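Local coordinates for deoxyribose-phosphate aldolase (Toxoplasma gondii, PDB 4EIV), which belongs to the deoxyribose-phosphate aldolase family, enzymes built on a single-domain TIM barrel of eight parallel strands ringed by helices, at residues A[50-56]-A[280-284]. Residues are numbered along the deposited sequence; the frame is centred on the assembly and turned at random. Where two conformers were deposited one is given.
Sequences IAAKDPA and RDCYE
Arg280 runs out straight from helix 273-284, CG anti to the backbone N (chi1 -160°), then bends at chi3 (-71°), which swings its guanidinium into the turn that Ile50 to Pro55 make as helix 41-52 gives out. Arg280 NH1 and NH2 both donate to Pro55 O, at 2.8 Å and 3.0 Å; that oxygen lies in the guanidinium plane, while the two nitrogens sit above the plane of its own carbonyl. Arg280 NE reaches back to Ile50 O at 2.8 Å, a weak, bent bond that NH2 repeats. Lys53 O lies over one guanidinium face, too badly angled to bond. With backbone carbonyl oxygens on several sides, the positive charge is probably well stabilised and the group's rotation fixed. Outside this pocket the extended Lys53 turns at chi4 to set NZ 2.8 Å from Glu284 OE2, a salt bridge made from above the carboxylate plane. A water joins Arg280 NH1, Asp54 O and the same OE2. CD of Pro55, which follows a cis peptide, packs on Tyr283 CE2 at 3.5 Å, and Arg24 of helix 17-27 touches both residues. The contact ties the first barrel helix to the last, side by side where the ring of helices closes in this TIM barrel.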
loop_
_atom_site.group_PDB
_atom_site.type_symbol
_atom_site.label_atom_id
_atom_site.label_comp_id
_atom_site.label_asym_id
_atom_site.label_seq_id
_atom_site.Cartn_x
_atom_site.Cartn_y
_atom_site.Cartn_z
ATOM N N ILE A 50 -13.862 -15.688 10.927
ATOM C CA ILE A 50 -13.871 -14.218 10.789
ATOM C C ILE A 50 -12.576 -13.754 10.083
ATOM O O ILE A 50 -12.607 -12.857 9.251
ATOM C CB ILE A 50 -14.087 -13.492 12.126
ATOM C CG1 ILE A 50 -15.397 -13.958 12.769
ATOM C CG2 ILE A 50 -14.052 -11.971 11.922
ATOM C CD1 ILE A 50 -16.635 -13.768 11.912
ATOM N N ALA A 51 -11.453 -14.402 10.380
ATOM C CA ALA A 51 -10.191 -14.098 9.702
ATOM C C ALA A 51 -10.276 -14.304 8.183
ATOM O O ALA A 51 -9.829 -13.463 7.405
ATOM C CB ALA A 51 -9.055 -14.981 10.273
ATOM N N ALA A 52 -10.916 -15.399 7.775
ATOM C CA ALA A 52 -10.958 -15.800 6.378
ATOM C C ALA A 52 -12.099 -15.230 5.547
ATOM O O ALA A 52 -12.094 -15.413 4.338
ATOM C CB ALA A 52 -10.960 -17.335 6.276
ATOM N N LYS A 53 -13.060 -14.556 6.175
ATOM C CA LYS A 53 -14.185 -13.952 5.456
ATOM C C LYS A 53 -13.650 -12.903 4.484
ATOM O O LYS A 53 -12.742 -12.149 4.820
ATOM C CB LYS A 53 -15.152 -13.299 6.446
ATOM C CG LYS A 53 -16.442 -12.760 5.814
ATOM C CD LYS A 53 -17.396 -12.249 6.901
ATOM C CE LYS A 53 -18.787 -11.898 6.372
ATOM N NZ LYS A 53 -18.789 -10.825 5.359
ATOM N N ASP A 54 -14.248 -12.820 3.306
ATOM C CA ASP A 54 -13.772 -11.908 2.275
ATOM C C ASP A 54 -14.015 -10.443 2.703
ATOM O O ASP A 54 -15.115 -10.096 3.116
ATOM C CB ASP A 54 -14.506 -12.260 0.973
ATOM C CG ASP A 54 -13.903 -11.614 -0.266
ATOM O OD1 ASP A 54 -13.258 -10.568 -0.170
ATOM O OD2 ASP A 54 -14.138 -12.152 -1.376
ATOM N N PRO A 55 -12.981 -9.580 2.662
ATOM C CA PRO A 55 -11.583 -9.810 2.302
ATOM C C PRO A 55 -10.800 -10.412 3.469
ATOM O O PRO A 55 -10.824 -9.897 4.588
ATOM C CB PRO A 55 -11.079 -8.406 1.978
ATOM C CG PRO A 55 -11.877 -7.527 2.839
ATOM C CD PRO A 55 -13.246 -8.139 2.858
ATOM N N ALA A 56 -10.099 -11.495 3.185
ATOM C CA ALA A 56 -9.354 -12.196 4.216
ATOM C C ALA A 56 -8.199 -11.378 4.755
ATOM O O ALA A 56 -7.560 -10.604 4.028
ATOM C CB ALA A 56 -8.815 -13.502 3.672
ATOM N N ARG A 280 -13.585 -5.656 11.008
ATOM C CA ARG A 280 -14.447 -6.210 9.980
ATOM C C ARG A 280 -15.829 -5.559 9.999
ATOM O O ARG A 280 -16.390 -5.244 8.936
ATOM C CB ARG A 280 -14.505 -7.737 10.048
ATOM C CG ARG A 280 -14.971 -8.272 8.723
ATOM C CD ARG A 280 -14.838 -9.741 8.563
ATOM N NE ARG A 280 -13.485 -10.285 8.421
ATOM C CZ ARG A 280 -12.693 -10.151 7.355
ATOM N NH1 ARG A 280 -12.989 -9.330 6.344
ATOM N NH2 ARG A 280 -11.551 -10.794 7.335
ATOM N N ASP A 281 -16.370 -5.311 11.190
ATOM C CA ASP A 281 -17.654 -4.631 11.311
ATOM C C ASP A 281 -17.601 -3.239 10.677
ATOM O O ASP A 281 -18.536 -2.815 9.990
ATOM C CB ASP A 281 -18.100 -4.566 12.778
ATOM C CG ASP A 281 -18.498 -5.948 13.340
ATOM O OD1 ASP A 281 -18.539 -6.949 12.582
ATOM O OD2 ASP A 281 -18.764 -6.039 14.554
ATOM N N CYS A 282 -16.495 -2.539 10.898
ATOM C CA CYS A 282 -16.313 -1.210 10.352
ATOM C C CYS A 282 -16.265 -1.259 8.826
ATOM O O CYS A 282 -16.988 -0.528 8.148
ATOM C CB CYS A 282 -15.032 -0.592 10.899
ATOM S SG CYS A 282 -14.762 1.103 10.342
ATOM N N TYR A 283 -15.409 -2.118 8.285
ATOM C CA TYR A 283 -15.293 -2.250 6.845
ATOM C C TYR A 283 -16.598 -2.639 6.164
ATOM O O TYR A 283 -16.957 -2.082 5.109
ATOM C CB TYR A 283 -14.214 -3.254 6.451
ATOM C CG TYR A 283 -14.279 -3.552 4.986
ATOM C CD1 TYR A 283 -13.946 -2.576 4.055
ATOM C CD2 TYR A 283 -14.747 -4.781 4.518
ATOM C CE1 TYR A 283 -14.050 -2.814 2.698
ATOM C CE2 TYR A 283 -14.851 -5.034 3.152
ATOM C CZ TYR A 283 -14.501 -4.038 2.249
ATOM O OH TYR A 283 -14.566 -4.271 0.905
ATOM N N GLU A 284 -17.329 -3.562 6.783
ATOM C CA GLU A 284 -18.586 -4.034 6.206
ATOM C C GLU A 284 -19.669 -2.961 6.134
ATOM O O GLU A 284 -20.659 -3.148 5.445
ATOM C CB GLU A 284 -19.068 -5.297 6.928
ATOM C CG GLU A 284 -18.194 -6.503 6.588
ATOM C CD GLU A 284 -18.539 -7.753 7.361
ATOM O OE1 GLU A 284 -19.467 -7.709 8.202
ATOM O OE2 GLU A 284 -17.879 -8.791 7.114
HETATM O O HOH W 1 -15.564 -8.358 5.562
#